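Local coordinates for cellobiose 2-epimerase (PDB 5ZIG), which probably catalyses the reversible epimerization of cellobiose to 4-O-beta-D-glucosyl-D-mannose, inverting the configuration at carbon 2 of the reducing-end sugar, at residues L94-A97 and F102-S105; Y127-Y132 and R139-L144; K118-A123 and T190-L195. All coordinates share one frame; numbering follows the deposited sequence.

Contact 1 (L94-A97 and F102-S105)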
loop_
_atom_site.group_PDB
_atom_site.type_symbol
_atom_site.label_atom_id
_atom_site.label_comp_id
_atom_site.label_asym_id
_atom_site.label_seq_id
_atom_site.Cartn_x
_atom_site.Cartn_y
_atom_site.Cartn_z
ATOM N N LEU A 94 -3.228 12.021 -16.194
ATOM C CA LEU A 94 -2.179 11.014 -16.048
ATOM C C LEU A 94 -2.246 9.920 -17.119
ATOM O O LEU A 94 -1.237 9.248 -17.385
ATOM C CB LEU A 94 -2.251 10.411 -14.641
ATOM C CG LEU A 94 -1.805 11.437 -13.580
ATOM C CD1 LEU A 94 -2.529 11.241 -12.235
ATOM C CD2 LEU A 94 -0.269 11.452 -13.396
ATOM N N TYR A 95 -3.405 9.732 -17.734
ATOM C CA TYR A 95 -3.559 8.716 -18.763
ATOM C C TYR A 95 -2.861 9.133 -20.069
ATOM O O TYR A 95 -3.013 10.265 -20.538
ATOM C CB TYR A 95 -5.052 8.473 -18.988
ATOM C CG TYR A 95 -5.377 7.349 -19.936
ATOM C CD1 TYR A 95 -4.933 6.066 -19.690
ATOM C CD2 TYR A 95 -6.129 7.586 -21.084
ATOM C CE1 TYR A 95 -5.233 5.026 -20.575
ATOM C CE2 TYR A 95 -6.433 6.575 -21.962
ATOM C CZ TYR A 95 -5.991 5.294 -21.708
ATOM O OH TYR A 95 -6.307 4.292 -22.597
ATOM N N ASP A 96 -2.090 8.211 -20.646
ATOM C CA ASP A 96 -1.402 8.419 -21.921
ATOM C C ASP A 96 -2.360 7.953 -23.014
ATOM O O ASP A 96 -2.462 6.761 -23.294
ATOM C CB ASP A 96 -0.063 7.671 -21.944
ATOM C CG ASP A 96 0.732 7.861 -23.271
ATOM O OD1 ASP A 96 1.885 7.384 -23.399
ATOM O OD2 ASP A 96 0.188 8.470 -24.202
ATOM N N ALA A 97 -3.086 8.898 -23.620
ATOM C CA ALA A 97 -4.067 8.534 -24.632
ATOM C C ALA A 97 -3.429 7.980 -25.899
ATOM O O ALA A 97 -4.137 7.368 -26.704
ATOM C CB ALA A 97 -4.945 9.737 -24.980
ATOM N N PHE A 102 -0.347 4.860 -17.759
ATOM C CA PHE A 102 -0.407 6.134 -17.059
ATOM C C PHE A 102 0.991 6.711 -16.885
ATOM O O PHE A 102 1.934 5.985 -16.545
ATOM C CB PHE A 102 -1.121 5.970 -15.686
ATOM C CG PHE A 102 -2.560 5.533 -15.821
ATOM C CD1 PHE A 102 -2.873 4.197 -16.013
ATOM C CD2 PHE A 102 -3.579 6.456 -15.835
ATOM C CE1 PHE A 102 -4.172 3.802 -16.188
ATOM C CE2 PHE A 102 -4.872 6.063 -16.025
ATOM C CZ PHE A 102 -5.170 4.729 -16.194
ATOM N N PHE A 103 1.117 8.014 -17.153
ATOM C CA PHE A 103 2.351 8.739 -16.865
ATOM C C PHE A 103 2.666 8.745 -15.366
ATOM O O PHE A 103 1.775 8.689 -14.519
ATOM C CB PHE A 103 2.246 10.193 -17.337
ATOM C CG PHE A 103 1.966 10.355 -18.789
ATOM C CD1 PHE A 103 2.859 9.878 -19.736
ATOM C CD2 PHE A 103 0.828 11.024 -19.217
ATOM C CE1 PHE A 103 2.598 10.047 -21.086
ATOM C CE2 PHE A 103 0.567 11.195 -20.566
ATOM C CZ PHE A 103 1.448 10.709 -21.495
ATOM N N TRP A 104 3.956 8.878 -15.051
ATOM C CA TRP A 104 4.431 8.907 -13.669
ATOM C C TRP A 104 4.017 10.192 -12.946
ATOM O O TRP A 104 3.633 10.156 -11.767
ATOM C CB TRP A 104 5.959 8.744 -13.665
ATOM C CG TRP A 104 6.559 8.801 -12.320
ATOM C CD1 TRP A 104 7.429 9.743 -11.862
ATOM C CD2 TRP A 104 6.397 7.851 -11.265
ATOM N NE1 TRP A 104 7.783 9.464 -10.567
ATOM C CE2 TRP A 104 7.172 8.306 -10.179
ATOM C CE3 TRP A 104 5.637 6.674 -11.118
ATOM C CZ2 TRP A 104 7.221 7.637 -8.957
ATOM C CZ3 TRP A 104 5.699 5.998 -9.904
ATOM C CH2 TRP A 104 6.487 6.499 -8.826
ATOM N N SER A 105 4.094 11.328 -13.632
ATOM C CA SER A 105 3.714 12.575 -12.983
ATOM C C SER A 105 3.310 13.557 -14.067
ATOM O O SER A 105 3.726 13.437 -15.220
ATOM C CB SER A 105 4.852 13.156 -12.143
ATOM O OG SER A 105 6.022 13.325 -12.928
#
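L94 and F103 bring the two ends of the 94-105 loop together through their backbones. The carbonyl oxygen of L94 accepts a hydrogen bond from F103 N at 2.7 Å, and the same oxygen has F102 CA at 3.2 Å in a CA-H...O contact. Beyond this bond the isobutyl group of L94 runs beside the opposing backbone, where CD2 meets F103 O at 3.6 Å.

F103 has its ring carbon CG anti to the carbonyl carbon (chi1 -59°), which turns the ring toward the 94-97 segment, where it meets D96. The CB of D96 lies over one face of this ring, toward its rim, 3.4 Å from F103 CZ, as a CH-pi contact, and the carboxylate follows with its plane only 20° from that of the ring. The acid group is held from outside by a salt bridge of OD1 to K117 and by the backbone nitrogens of T98 and H99 at OD2. With an alanine here in place of F103, D96 would probably lose the surface its CB rests on, and a gap would open beside its carboxylate.

F102 is turned to Y95. CD1 of Y95 sits over one face of the F102 ring, 3.7 Å from F102 CE2, with the two ring planes 52° apart. The polar end of Y95 reaches E147 on helix 139-156. The backbones of Y95 and F102 form a single beta bridge in the short loop that follows helix 77-94, one of the inter-helix connections of an (alpha/alpha)6 barrel.

Contact 2 (Y127-Y132 and R139-L144). With EDO (1,2-ethanediol), chain E.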
loop_
_atom_site.group_PDB
_atom_site.type_symbol
_atom_site.label_atom_id
_atom_site.label_comp_id
_atom_site.label_asym_id
_atom_site.label_seq_id
_atom_site.Cartn_x
_atom_site.Cartn_y
_atom_site.Cartn_z
ATOM N N TYR A 127 -5.408 -1.021 -9.188
ATOM C CA TYR A 127 -5.958 -1.118 -7.825
ATOM C C TYR A 127 -7.057 -0.088 -7.580
ATOM O O TYR A 127 -8.174 -0.432 -7.183
ATOM C CB TYR A 127 -4.805 -0.935 -6.828
ATOM C CG TYR A 127 -5.089 -1.137 -5.340
ATOM C CD1 TYR A 127 -5.635 -2.321 -4.853
ATOM C CD2 TYR A 127 -4.738 -0.144 -4.412
ATOM C CE1 TYR A 127 -5.857 -2.503 -3.438
ATOM C CE2 TYR A 127 -4.931 -0.315 -3.056
ATOM C CZ TYR A 127 -5.493 -1.491 -2.566
ATOM O OH TYR A 127 -5.700 -1.612 -1.200
ATOM N N ALA A 128 -6.772 1.182 -7.871
ATOM C CA ALA A 128 -7.717 2.254 -7.599
ATOM C C ALA A 128 -8.886 2.278 -8.573
ATOM O O ALA A 128 -9.991 2.687 -8.190
ATOM C CB ALA A 128 -7.008 3.607 -7.626
ATOM N N LEU A 129 -8.669 1.889 -9.836
ATOM C CA LEU A 129 -9.767 1.900 -10.798
ATOM C C LEU A 129 -10.779 0.810 -10.504
ATOM O O LEU A 129 -11.978 0.996 -10.739
ATOM C CB LEU A 129 -9.230 1.732 -12.220
ATOM C CG LEU A 129 -8.600 2.972 -12.852
ATOM C CD1 LEU A 129 -7.527 2.550 -13.855
ATOM C CD2 LEU A 129 -9.662 3.822 -13.524
ATOM N N ALA A 130 -10.309 -0.338 -10.013
ATOM C CA ALA A 130 -11.212 -1.397 -9.593
ATOM C C ALA A 130 -12.056 -0.944 -8.407
ATOM O O ALA A 130 -13.277 -1.147 -8.389
ATOM C CB ALA A 130 -10.406 -2.654 -9.251
ATOM N N ALA A 131 -11.425 -0.280 -7.433
ATOM C CA ALA A 131 -12.172 0.264 -6.308
ATOM C C ALA A 131 -13.207 1.272 -6.781
ATOM O O ALA A 131 -14.358 1.250 -6.329
ATOM C CB ALA A 131 -11.206 0.898 -5.310
ATOM N N TYR A 132 -12.817 2.149 -7.719
ATOM C CA TYR A 132 -13.737 3.163 -8.217
ATOM C C TYR A 132 -14.920 2.525 -8.922
ATOM O O TYR A 132 -16.060 2.978 -8.776
ATOM C CB TYR A 132 -13.017 4.120 -9.167
ATOM C CG TYR A 132 -13.907 5.260 -9.606
ATOM C CD1 TYR A 132 -14.464 6.092 -8.660
ATOM C CD2 TYR A 132 -14.236 5.475 -10.947
ATOM C CE1 TYR A 132 -15.294 7.108 -9.001
ATOM C CE2 TYR A 132 -15.083 6.536 -11.312
ATOM C CZ TYR A 132 -15.600 7.346 -10.310
ATOM O OH TYR A 132 -16.436 8.414 -10.558
ATOM N N ARG A 139 -18.457 1.998 -15.651
ATOM C CA ARG A 139 -17.972 0.897 -16.479
ATOM C C ARG A 139 -16.650 1.242 -17.170
ATOM O O ARG A 139 -15.804 0.359 -17.356
ATOM C CB ARG A 139 -19.047 0.523 -17.502
ATOM C CG ARG A 139 -18.678 -0.541 -18.520
ATOM C CD ARG A 139 -17.929 -1.742 -17.924
ATOM N NE ARG A 139 -17.333 -2.599 -18.954
ATOM C CZ ARG A 139 -17.992 -3.166 -19.969
ATOM N NH1 ARG A 139 -19.304 -3.037 -20.094
ATOM N NH2 ARG A 139 -17.335 -3.911 -20.842
ATOM N N GLU A 140 -16.439 2.506 -17.543
ATOM C CA GLU A 140 -15.206 2.863 -18.239
ATOM C C GLU A 140 -13.975 2.674 -17.350
ATOM O O GLU A 140 -12.902 2.298 -17.845
ATOM C CB GLU A 140 -15.303 4.304 -18.751
ATOM C CG GLU A 140 -13.969 4.965 -19.021
ATOM C CD GLU A 140 -14.093 6.468 -19.168
ATOM O OE1 GLU A 140 -14.730 6.916 -20.148
ATOM O OE2 GLU A 140 -13.564 7.199 -18.296
ATOM N N ALA A 141 -14.117 2.908 -16.035
ATOM C CA ALA A 141 -13.003 2.707 -15.109
ATOM C C ALA A 141 -12.522 1.258 -15.116
ATOM O O ALA A 141 -11.315 1.002 -15.040
ATOM C CB ALA A 141 -13.405 3.119 -13.686
ATOM N N LEU A 142 -13.452 0.294 -15.171
ATOM C CA LEU A 142 -13.040 -1.107 -15.227
ATOM C C LEU A 142 -12.386 -1.436 -16.568
ATOM O O LEU A 142 -11.400 -2.179 -16.617
ATOM C CB LEU A 142 -14.231 -2.037 -14.959
ATOM C CG LEU A 142 -13.887 -3.507 -14.654
ATOM C CD1 LEU A 142 -13.184 -3.639 -13.308
ATOM C CD2 LEU A 142 -15.129 -4.377 -14.692
ATOM N N THR A 143 -12.902 -0.882 -17.663
ATOM C CA THR A 143 -12.249 -1.114 -18.951
ATOM C C THR A 143 -10.815 -0.589 -18.940
ATOM O O THR A 143 -9.897 -1.252 -19.442
ATOM C CB THR A 143 -13.073 -0.486 -20.070
ATOM O OG1 THR A 143 -14.334 -1.169 -20.139
ATOM C CG2 THR A 143 -12.364 -0.629 -21.408
ATOM N N LEU A 144 -10.593 0.570 -18.306
ATOM C CA LEU A 144 -9.239 1.100 -18.221
ATOM C C LEU A 144 -8.351 0.231 -17.340
ATOM O O LEU A 144 -7.170 0.026 -17.649
ATOM C CB LEU A 144 -9.272 2.540 -17.716
ATOM C CG LEU A 144 -9.560 3.524 -18.853
ATOM C CD1 LEU A 144 -10.015 4.863 -18.313
ATOM C CD2 LEU A 144 -8.306 3.689 -19.682
HETATM C C1 EDO E . -7.369 -4.643 0.898
HETATM O O1 EDO E . -8.049 -3.901 -0.121
HETATM C C2 EDO E . -6.060 -5.172 0.333
HETATM O O2 EDO E . -5.652 -4.277 -0.706
#
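L129 and A141 form the centre of an apolar contact between two antiparallel helices. CD2 of L129 lies 3.8 Å from A141 CB, while CB of L129 comes to 3.6 Å from A141 O, so the leucine rests on both the methyl and the backbone of the opposite helix. The other branch turns along that helix: CD1 of L129 is 4.2 Å from L144 CB. CG stands anti to the carbonyl carbon (chi1 -77°), which keeps the branch point of the leucine alongside A141 O.

An aromatic edge completes the apolar set. CD2 of Y132 meets A141 CB at 3.7 Å, and this methyl lies in the plane of the ring, at its rim. The A141 methyl thus touches both a leucine branch and a tyrosine edge. Y87 of helix 77-94 also touches L129 and A141, stacks on Y132 and hydrogen-bonds E140 through its hydroxyl.

In backbone terms, the segment axes approach to 8.2 Å at 155°, and the small side chain of A141 suits so close a spacing; L129 and A141 are the facing residues, with CA atoms 5.5 Å apart.

Away from the helix pair, the hydroxyl of Y127 shares a hydrogen bond with O2 of an ethanediol, probably from the crystallisation liquor, at 2.7 Å; the diol oxygen comes in at the edge of the ring. W65 stacks on the same tyrosine.

No hydrogen bond passes between the two segments, so their association probably relies on aliphatic carbons, one ring edge and a backbone carbonyl, and would be expected to rest on shape and burial more than on directional bonds.

Contact 3 (K118-A123 and T190-L195)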
loop_
_atom_site.group_PDB
_atom_site.type_symbol
_atom_site.label_atom_id
_atom_site.label_comp_id
_atom_site.label_asym_id
_atom_site.label_seq_id
_atom_site.Cartn_x
_atom_site.Cartn_y
_atom_site.Cartn_z
ATOM N N LYS A 118 6.005 3.514 -14.975
ATOM C CA LYS A 118 6.442 2.642 -13.896
ATOM C C LYS A 118 5.328 1.657 -13.563
ATOM O O LYS A 118 4.183 2.058 -13.331
ATOM C CB LYS A 118 6.826 3.459 -12.662
ATOM C CG LYS A 118 7.881 4.524 -12.952
ATOM C CD LYS A 118 8.698 4.895 -11.706
ATOM C CE LYS A 118 9.642 6.072 -11.970
ATOM N NZ LYS A 118 10.692 6.181 -10.913
ATOM N N LEU A 119 5.665 0.366 -13.562
ATOM C CA LEU A 119 4.668 -0.644 -13.233
ATOM C C LEU A 119 4.110 -0.417 -11.835
ATOM O O LEU A 119 2.908 -0.609 -11.601
ATOM C CB LEU A 119 5.269 -2.043 -13.364
ATOM C CG LEU A 119 5.200 -2.549 -14.809
ATOM C CD1 LEU A 119 6.061 -1.715 -15.773
ATOM C CD2 LEU A 119 5.570 -3.998 -14.854
ATOM N N TYR A 120 4.959 0.036 -10.917
ATOM C CA TYR A 120 4.491 0.379 -9.578
ATOM C C TYR A 120 3.293 1.301 -9.646
ATOM O O TYR A 120 2.252 1.030 -9.041
ATOM C CB TYR A 120 5.607 1.022 -8.783
ATOM C CG TYR A 120 5.234 1.288 -7.347
ATOM C CD1 TYR A 120 4.652 2.493 -6.971
ATOM C CD2 TYR A 120 5.454 0.328 -6.370
ATOM C CE1 TYR A 120 4.306 2.737 -5.656
ATOM C CE2 TYR A 120 5.116 0.569 -5.043
ATOM C CZ TYR A 120 4.545 1.775 -4.693
ATOM O OH TYR A 120 4.205 2.015 -3.374
ATOM N N GLY A 121 3.413 2.398 -10.389
ATOM C CA GLY A 121 2.301 3.329 -10.491
ATOM C C GLY A 121 1.137 2.827 -11.315
ATOM O O GLY A 121 -0.025 3.081 -10.989
ATOM N N ASN A 122 1.434 2.155 -12.428
ATOM C CA ASN A 122 0.363 1.565 -13.217
ATOM C C ASN A 122 -0.381 0.482 -12.431
ATOM O O ASN A 122 -1.599 0.316 -12.610
ATOM C CB ASN A 122 0.941 1.024 -14.529
ATOM C CG ASN A 122 1.187 2.136 -15.548
ATOM O OD1 ASN A 122 0.337 2.412 -16.385
ATOM N ND2 ASN A 122 2.326 2.803 -15.446
ATOM N N ALA A 123 0.320 -0.251 -11.553
ATOM C CA ALA A 123 -0.351 -1.167 -10.619
ATOM C C ALA A 123 -1.363 -0.425 -9.759
ATOM O O ALA A 123 -2.548 -0.771 -9.734
ATOM C CB ALA A 123 0.664 -1.874 -9.715
ATOM N N THR A 190 12.403 -5.075 -8.463
ATOM C CA THR A 190 12.300 -4.736 -7.044
ATOM C C THR A 190 11.133 -5.496 -6.402
ATOM O O THR A 190 10.095 -5.716 -7.043
ATOM C CB THR A 190 12.132 -3.183 -6.825
ATOM O OG1 THR A 190 10.852 -2.741 -7.297
ATOM C CG2 THR A 190 13.233 -2.379 -7.534
ATOM N N MET A 191 11.320 -5.916 -5.135
ATOM C CA MET A 191 10.219 -6.498 -4.360
ATOM C C MET A 191 9.061 -5.522 -4.280
ATOM O O MET A 191 7.894 -5.903 -4.413
ATOM C CB MET A 191 10.734 -6.892 -2.963
ATOM C CG MET A 191 9.755 -7.033 -1.745
ATOM S SD MET A 191 8.958 -5.534 -1.133
ATOM C CE MET A 191 10.406 -4.749 -0.381
ATOM N N ASN A 192 9.386 -4.241 -4.142
ATOM C CA ASN A 192 8.371 -3.234 -3.896
ATOM C C ASN A 192 7.345 -3.211 -5.023
ATOM O O ASN A 192 6.131 -3.265 -4.783
ATOM C CB ASN A 192 9.062 -1.882 -3.728
ATOM C CG ASN A 192 8.104 -0.799 -3.367
ATOM O OD1 ASN A 192 7.376 -0.902 -2.379
ATOM N ND2 ASN A 192 8.083 0.251 -4.171
ATOM N N THR A 193 7.825 -3.157 -6.267
ATOM C CA THR A 193 6.920 -3.165 -7.409
ATOM C C THR A 193 6.181 -4.493 -7.529
ATOM O O THR A 193 4.988 -4.525 -7.865
ATOM C CB THR A 193 7.705 -2.860 -8.685
ATOM O OG1 THR A 193 8.105 -1.480 -8.664
ATOM C CG2 THR A 193 6.854 -3.115 -9.896
ATOM N N HIS A 194 6.857 -5.600 -7.242
ATOM C CA HIS A 194 6.175 -6.887 -7.334
ATOM C C HIS A 194 5.056 -6.995 -6.308
ATOM O O HIS A 194 3.976 -7.516 -6.618
ATOM C CB HIS A 194 7.180 -8.027 -7.196
ATOM C CG HIS A 194 7.906 -8.311 -8.472
ATOM N ND1 HIS A 194 9.014 -7.595 -8.865
ATOM C CD2 HIS A 194 7.638 -9.174 -9.480
ATOM C CE1 HIS A 194 9.428 -8.040 -10.037
ATOM N NE2 HIS A 194 8.609 -8.994 -10.436
ATOM N N LEU A 195 5.278 -6.462 -5.098
ATOM C CA LEU A 195 4.258 -6.560 -4.056
ATOM C C LEU A 195 3.026 -5.764 -4.440
ATOM O O LEU A 195 1.892 -6.188 -4.199
ATOM C CB LEU A 195 4.810 -6.067 -2.714
ATOM C CG LEU A 195 3.827 -6.047 -1.529
ATOM C CD1 LEU A 195 3.515 -7.473 -1.166
ATOM C CD2 LEU A 195 4.376 -5.334 -0.295
HETATM O O HOH W 1 5.571 1.080 -1.159
#
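The ring of Y120 meets the other helix with its edge: T193 CA and N192 O lie at its rim, in the ring plane, with T193 CA 3.9 Å from Y120 CD2. The amide of N192 is turned 26° from the ring and approaches obliquely, its ND2 3.1 Å from Y120 CE2. H196 makes an edge-to-face pair with this ring, and V58 and R62 of helix 57-73 also touch the tyrosine. Having CG anti to the backbone N (chi1 -175°) carries the tyrosine across to N192, where a water joins the two polar ends: it lies 2.8 Å from Y120 OH and donates to N192 OD1 at 2.9 Å.

The segments open helices 119-136 and 191-208. Their short segment axes run nearly parallel, 22° apart and 9.0 Å from each other at closest approach, as neighbouring inner helices do in the (alpha/alpha)6 barrel of this family.

Closer to the backbones, T193 packs against both Y120 and L119. Its OG1 touches Y120 CB, its CG2 lies 4.0 Å from L119 CB, and the hydroxyl bonds to E166.

The first turns are pinned as well. T190 OG1 caps its helix by accepting from T193 N at 3.2 Å, and E166 binds that hydroxyl too. N122 ND2 returns almost straight to K118 O, a 2.9 Å bond with the donor above the carbonyl plane. H194 ND1 and H194 N reach T190 O from opposite faces of its plane.

Along the chain contact 1 closes before the other two open, and contact 2 is nested within the loop that contact 3 closes. Helix 119-136 joins contacts 2 and 3, whose centres are about 18 Å apart: its first turn faces helix 191-208, its middle helix 139-156. Contact 1, with its centre about 15 Å from each of the others, packs against both. F102 touches L129 and Y95 touches L144, while the backbone nitrogen of F102 probably bonds to N122 and W104 makes a cation-pi contact with K118. The loop after helix 77-94 thus packs against both helix 119-136 and helix 139-156.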